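Local coordinates for ferritin (Ulva pertusa, PDB 3VNX), which stores iron inside a hollow shell of 24 subunits, oxidising Fe(II) to Fe(III) as a ferroxidase, at the interface of chains A and B. Numbering follows the deposited sequence. Chains: chain A/B, ferritin.

Contact 1: the interface of chains A and B. Residues chain A 55-56, 59, 63, 80, 83-84; chain B 52, 87, 91, 94, 106.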
loop_
_atom_site.group_PDB
_atom_site.type_symbol
_atom_site.label_atom_id
_atom_site.label_comp_id
_atom_site.label_asym_id
_atom_site.label_seq_id
_atom_site.Cartn_x
_atom_site.Cartn_y
_atom_site.Cartn_z
ATOM N N SER A 55 -8.258 -31.492 -38.856
ATOM C CA SER A 55 -8.107 -30.071 -38.613
ATOM C C SER A 55 -8.647 -29.272 -39.802
ATOM O O SER A 55 -9.334 -28.264 -39.625
ATOM C CB SER A 55 -6.639 -29.738 -38.366
ATOM O OG SER A 55 -6.452 -28.345 -38.359
ATOM N N TYR A 56 -8.341 -29.737 -41.014
ATOM C CA TYR A 56 -8.711 -29.023 -42.237
ATOM C C TYR A 56 -10.231 -29.080 -42.427
ATOM O O TYR A 56 -10.880 -28.087 -42.779
ATOM C CB TYR A 56 -7.992 -29.671 -43.417
ATOM C CG TYR A 56 -7.717 -28.803 -44.640
ATOM C CD1 TYR A 56 -7.124 -27.553 -44.523
ATOM C CD2 TYR A 56 -7.996 -29.279 -45.921
ATOM C CE1 TYR A 56 -6.843 -26.786 -45.658
ATOM C CE2 TYR A 56 -7.728 -28.525 -47.056
ATOM C CZ TYR A 56 -7.147 -27.285 -46.925
ATOM O OH TYR A 56 -6.881 -26.539 -48.057
ATOM N N HIS A 59 -11.845 -26.778 -40.148
ATOM C CA HIS A 59 -11.710 -25.418 -40.634
ATOM C C HIS A 59 -12.785 -25.129 -41.688
ATOM O O HIS A 59 -13.329 -24.020 -41.750
ATOM C CB HIS A 59 -10.313 -25.168 -41.195
ATOM C CG HIS A 59 -9.875 -23.746 -41.071
ATOM N ND1 HIS A 59 -8.586 -23.333 -41.351
ATOM C CD2 HIS A 59 -10.545 -22.637 -40.678
ATOM C CE1 HIS A 59 -8.490 -22.032 -41.146
ATOM N NE2 HIS A 59 -9.668 -21.583 -40.741
ATOM N N SER A 63 -15.928 -22.227 -41.733
ATOM C CA SER A 63 -16.292 -21.283 -42.783
ATOM C C SER A 63 -17.761 -21.405 -43.137
ATOM O O SER A 63 -18.408 -20.423 -43.506
ATOM C CB SER A 63 -15.417 -21.463 -44.022
ATOM O OG SER A 63 -14.166 -20.827 -43.824
ATOM N N LYS A 80 -13.375 -23.347 -35.432
ATOM C CA LYS A 80 -12.036 -22.802 -35.591
ATOM C C LYS A 80 -11.132 -23.351 -34.485
ATOM O O LYS A 80 -10.000 -23.770 -34.751
ATOM C CB LYS A 80 -12.032 -21.269 -35.601
ATOM C CG LYS A 80 -10.621 -20.660 -35.631
ATOM C CD LYS A 80 -9.752 -21.263 -36.751
ATOM C CE LYS A 80 -8.519 -20.404 -37.056
ATOM N NZ LYS A 80 -7.578 -20.290 -35.906
ATOM N N SER A 83 -10.352 -26.862 -34.971
ATOM C CA SER A 83 -9.339 -26.936 -36.024
ATOM C C SER A 83 -7.923 -26.645 -35.502
ATOM O O SER A 83 -6.985 -27.405 -35.770
ATOM C CB SER A 83 -9.679 -26.035 -37.210
ATOM O OG SER A 83 -8.613 -26.067 -38.146
ATOM N N ASP A 84 -7.771 -25.555 -34.758
ATOM C CA ASP A 84 -6.498 -25.284 -34.083
ATOM C C ASP A 84 -6.043 -26.484 -33.247
ATOM O O ASP A 84 -4.869 -26.886 -33.297
ATOM C CB ASP A 84 -6.605 -24.057 -33.162
ATOM C CG ASP A 84 -6.919 -22.774 -33.913
ATOM O OD1 ASP A 84 -6.833 -22.762 -35.156
ATOM O OD2 ASP A 84 -7.261 -21.771 -33.256
ATOM N N TYR B 52 -2.291 -21.390 -47.233
ATOM C CA TYR B 52 -2.436 -22.688 -46.588
ATOM C C TYR B 52 -1.324 -23.656 -47.007
ATOM O O TYR B 52 -0.783 -24.361 -46.159
ATOM C CB TYR B 52 -3.828 -23.286 -46.814
ATOM C CG TYR B 52 -4.543 -23.663 -45.528
ATOM C CD1 TYR B 52 -3.935 -24.506 -44.599
ATOM C CD2 TYR B 52 -5.825 -23.181 -45.242
ATOM C CE1 TYR B 52 -4.575 -24.857 -43.410
ATOM C CE2 TYR B 52 -6.488 -23.535 -44.059
ATOM C CZ TYR B 52 -5.851 -24.376 -43.144
ATOM O OH TYR B 52 -6.478 -24.747 -41.962
ATOM N N ARG B 87 -0.896 -19.787 -41.785
ATOM C CA ARG B 87 -2.214 -20.400 -41.635
ATOM C C ARG B 87 -3.220 -19.351 -41.198
ATOM O O ARG B 87 -4.370 -19.363 -41.631
ATOM C CB ARG B 87 -2.171 -21.548 -40.623
ATOM C CG ARG B 87 -3.524 -22.126 -40.290
ATOM C CD ARG B 87 -3.384 -23.466 -39.575
ATOM N NE ARG B 87 -4.656 -23.977 -39.056
ATOM C CZ ARG B 87 -5.205 -23.607 -37.900
ATOM N NH1 ARG B 87 -4.602 -22.694 -37.129
ATOM N NH2 ARG B 87 -6.361 -24.147 -37.510
ATOM N N HIS B 91 -6.647 -17.920 -42.805
ATOM C CA HIS B 91 -7.839 -17.641 -41.999
ATOM C C HIS B 91 -8.435 -16.231 -42.189
ATOM O O HIS B 91 -9.667 -16.062 -42.202
ATOM C CB HIS B 91 -7.544 -17.884 -40.515
ATOM C CG HIS B 91 -8.756 -17.791 -39.640
ATOM N ND1 HIS B 91 -9.727 -18.769 -39.607
ATOM C CD2 HIS B 91 -9.159 -16.828 -38.770
ATOM C CE1 HIS B 91 -10.675 -18.417 -38.752
ATOM N NE2 HIS B 91 -10.351 -17.247 -38.231
ATOM N N MET B 94 -10.171 -16.153 -45.491
ATOM C CA MET B 94 -11.448 -16.847 -45.372
ATOM C C MET B 94 -12.459 -15.947 -44.690
ATOM O O MET B 94 -13.623 -15.852 -45.105
ATOM C CB MET B 94 -11.264 -18.161 -44.609
ATOM C CG MET B 94 -10.240 -19.079 -45.277
ATOM S SD MET B 94 -9.640 -20.436 -44.260
ATOM C CE MET B 94 -11.174 -21.342 -43.972
ATOM N N LEU B 106 -11.958 -24.770 -49.913
ATOM C CA LEU B 106 -10.646 -25.249 -49.513
ATOM C C LEU B 106 -10.200 -26.320 -50.488
ATOM O O LEU B 106 -10.951 -27.243 -50.812
ATOM C CB LEU B 106 -10.669 -25.802 -48.080
ATOM C CG LEU B 106 -10.636 -24.765 -46.955
ATOM C CD1 LEU B 106 -10.611 -25.441 -45.593
ATOM C CD2 LEU B 106 -9.435 -23.839 -47.129
HETATM O O HOH W 1 -5.626 -26.303 -39.989
#

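Contact 2: the interface of chains A and B. Residues chain A 27-32, 98, 101, 103; chain B 68-69.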
loop_
_atom_site.group_PDB
_atom_site.type_symbol
_atom_site.label_atom_id
_atom_site.label_comp_id
_atom_site.label_asym_id
_atom_site.label_seq_id
_atom_site.Cartn_x
_atom_site.Cartn_y
_atom_site.Cartn_z
ATOM N N VAL A 27 26.296 -37.461 -40.310
ATOM C CA VAL A 27 25.379 -36.422 -39.873
ATOM C C VAL A 27 24.018 -36.584 -40.531
ATOM O O VAL A 27 23.130 -35.758 -40.342
ATOM C CB VAL A 27 25.956 -35.031 -40.152
ATOM C CG1 VAL A 27 27.314 -34.907 -39.470
ATOM C CG2 VAL A 27 26.060 -34.766 -41.687
ATOM N N THR A 28 23.865 -37.652 -41.308
ATOM C CA THR A 28 22.639 -37.881 -42.067
ATOM C C THR A 28 21.746 -38.837 -41.313
ATOM O O THR A 28 20.582 -39.007 -41.662
ATOM C CB THR A 28 22.918 -38.508 -43.452
ATOM O OG1 THR A 28 23.794 -39.639 -43.308
ATOM C CG2 THR A 28 23.551 -37.504 -44.368
ATOM N N ASP A 29 22.320 -39.477 -40.297
ATOM C CA ASP A 29 21.586 -40.388 -39.431
ATOM C C ASP A 29 21.110 -39.675 -38.170
ATOM O O ASP A 29 21.812 -38.812 -37.636
ATOM C CB ASP A 29 22.478 -41.563 -39.017
ATOM C CG ASP A 29 22.651 -42.595 -40.121
ATOM O OD1 ASP A 29 23.370 -43.591 -39.881
ATOM O OD2 ASP A 29 22.080 -42.408 -41.219
ATOM N N SER A 30 19.916 -40.032 -37.704
ATOM C CA SER A 30 19.476 -39.639 -36.377
ATOM C C SER A 30 20.452 -40.257 -35.387
ATOM O O SER A 30 20.853 -41.416 -35.541
ATOM C CB SER A 30 18.073 -40.180 -36.106
ATOM O OG SER A 30 17.882 -40.415 -34.719
ATOM N N TYR A 31 20.847 -39.502 -34.373
ATOM C CA TYR A 31 21.715 -40.062 -33.348
ATOM C C TYR A 31 20.898 -40.655 -32.214
ATOM O O TYR A 31 21.428 -41.374 -31.368
ATOM C CB TYR A 31 22.634 -38.995 -32.766
ATOM C CG TYR A 31 23.422 -38.212 -33.779
ATOM C CD1 TYR A 31 23.936 -38.823 -34.923
ATOM C CD2 TYR A 31 23.674 -36.856 -33.582
ATOM C CE1 TYR A 31 24.674 -38.094 -35.844
ATOM C CE2 TYR A 31 24.402 -36.119 -34.502
ATOM C CZ TYR A 31 24.902 -36.738 -35.628
ATOM O OH TYR A 31 25.629 -35.990 -36.530
ATOM N N ALA A 32 19.610 -40.330 -32.185
ATOM C CA ALA A 32 18.780 -40.623 -31.018
ATOM C C ALA A 32 18.058 -41.968 -31.127
ATOM O O ALA A 32 17.834 -42.649 -30.121
ATOM C CB ALA A 32 17.765 -39.488 -30.785
ATOM N N THR A 98 10.228 -36.887 -34.132
ATOM C CA THR A 98 11.621 -36.463 -34.142
ATOM C C THR A 98 12.279 -36.624 -32.765
ATOM O O THR A 98 13.502 -36.753 -32.649
ATOM C CB THR A 98 11.760 -35.039 -34.675
ATOM O OG1 THR A 98 10.732 -34.220 -34.106
ATOM C CG2 THR A 98 11.603 -35.048 -36.198
ATOM N N GLY A 101 13.739 -40.114 -32.960
ATOM C CA GLY A 101 14.674 -40.334 -34.050
ATOM C C GLY A 101 13.977 -40.629 -35.373
ATOM O O GLY A 101 14.621 -40.716 -36.410
ATOM N N ARG A 103 11.436 -39.861 -38.668
ATOM C CA ARG A 103 11.310 -38.683 -39.524
ATOM C C ARG A 103 9.870 -38.414 -39.960
ATOM O O ARG A 103 9.145 -39.321 -40.371
ATOM C CB ARG A 103 12.269 -38.756 -40.717
ATOM C CG ARG A 103 13.674 -39.076 -40.255
ATOM C CD ARG A 103 14.780 -38.553 -41.165
ATOM N NE ARG A 103 16.083 -38.770 -40.525
ATOM C CZ ARG A 103 17.150 -39.291 -41.129
ATOM N NH1 ARG A 103 17.080 -39.637 -42.409
ATOM N NH2 ARG A 103 18.292 -39.461 -40.457
ATOM N N ASP B 68 17.016 -34.527 -34.335
ATOM C CA ASP B 68 18.111 -34.507 -33.376
ATOM C C ASP B 68 19.488 -34.303 -34.008
ATOM O O ASP B 68 20.366 -33.693 -33.407
ATOM C CB ASP B 68 18.094 -35.780 -32.525
ATOM C CG ASP B 68 18.427 -37.025 -33.326
ATOM O OD1 ASP B 68 19.625 -37.379 -33.419
ATOM O OD2 ASP B 68 17.487 -37.656 -33.848
ATOM N N ASN B 69 19.692 -34.816 -35.215
ATOM C CA ASN B 69 21.020 -34.735 -35.827
ATOM C C ASN B 69 21.233 -33.426 -36.587
ATOM O O ASN B 69 22.368 -33.071 -36.947
ATOM C CB ASN B 69 21.258 -35.926 -36.744
ATOM C CG ASN B 69 20.130 -36.120 -37.719
ATOM O OD1 ASN B 69 18.985 -36.337 -37.317
ATOM N ND2 ASN B 69 20.431 -36.018 -39.001
HETATM O O HOH W 2 15.316 -36.507 -34.374
HETATM O O HOH W 3 16.870 -37.723 -38.201
#

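Contact 1: the interface of chains A and B
Helices 38-66 and 73-99 of both chains carry this patch with regular helical backbone torsions, while B:Leu106 lies in a loop with extended backbone torsions. B:Arg87, the most buried side chain here, runs extended from CG to NE, with CG anti to the backbone N (chi1 173°), and lays its guanidinium against chain A. B:Arg87 NH1 and NH2 both grip one carboxylate oxygen, OD1 of A:Asp84, NH2 at 2.8 Å on the anti lone pair and NH1 from above the carboxylate plane. A:Lys80 NZ takes the syn lone pair of A:Asp84 OD1 at 2.7 Å, so the salt-bridged aspartate probably offsets the repulsion between lysine and arginine. B:Arg87 NH2 also donates, in its guanidinium plane, to A:Ser83 OG at 3.0 Å; that hydroxyl is held in turn by A:Ser55. A water joins A:Ser55 OG, B:Arg87 NE and the phenol oxygen of B:Tyr52.

A:His59 uses both ring nitrogens: ND1 meets B:Tyr52 OH at 2.6 Å, nearly straight (170° at H), and NE2 meets B:His91 ND1 at 3.0 Å. The two bonds fix the imidazole's rotation, and the thioether methyl of B:Met94 lies over one face, nearer the ring's rim than its centre. A:Lys80 CE covers a face of the B:His91 ring, 3.5 Å from its centroid. A:Tyr56 points its CE1 edge at the centre of the B:Tyr52 ring, the planes perpendicular, while B:Leu106 packs with CD1 over a face of A:Tyr56 and CB and CD2 near its phenol end. The patch lies midway along the antiparallel helix pairs of two four-helix bundles, within the two-fold dimer interface of the ferritin shell.

Contact 2: the interface of chains A and B
B:Asn69 and B:Asp68, the two most buried residues of this patch, form a loop tip just past helix 38-66 that presses into the N-terminal segment 27-32 of chain A. In both side chains CG sits flanked by the backbone N and the carbonyl carbon (chi1 51° and 68°). The B:Asn69 amide turns ND2 toward the A:Val27 carbonyl oxygen at 3.0 Å; the bond is fairly straight (163° at H) and the acceptor lies in the amide plane, though the donor sits above the carbonyl plane. B:Asn69 CB rests over the centre of the A:Tyr31 ring, 3.9 Å from its centroid, the side chains crossing at about a right angle.

B:Asp68 spreads its carboxylate over residues 30-32. B:Asp68 OD1 receives the backbone N-H of A:Tyr31, with N at 2.6 Å, and, weakly, that of A:Ala32. B:Asp68 OD2 accepts from the hydroxyl OG of A:Ser30 at 2.9 Å. Both main bonds use syn lone pairs, so the fork holds the carboxylate's orientation, and A:Ala32 CB packs against its carbon. A:Ala32 N donates to A:Ser30 OG, helping set that hydroxyl in place. An alanine at B:Asp68 would remove both acceptor oxygens and would probably leave the A:Tyr31 N-H and the A:Ser30 hydroxyl without these partners, loosening the segment's hold on the neighbouring subunit. A water links OD2 and the backbone N of B:Asp68 to A:Thr98 O, at the end of helix 73-99. A:Arg103 NH2 braces the segment through A:Thr28 O at 2.6 Å, and a second water bridges A:Arg103 NE, at 2.7 Å, to B:Asn69 OD1.

Contact 1 and contact 2 belong to the same two-fold interface, their C-alpha centres about 32 Å apart, and each recurs with the chains exchanged. No residue is common to both, but helix 73-99 of chain A reaches from the middle of the interface in contact 1 to its end at contact 2, and helix 38-66 of chain B stops just before the loop used in contact 2. Helix packing at the centre is thus supplemented by an N-terminal segment holding the neighbour's loop at each end. This probably secures the dimer within the 24-subunit shell; if the segment belongs to the extension peptide, it would fit that peptide's contribution to shell stability.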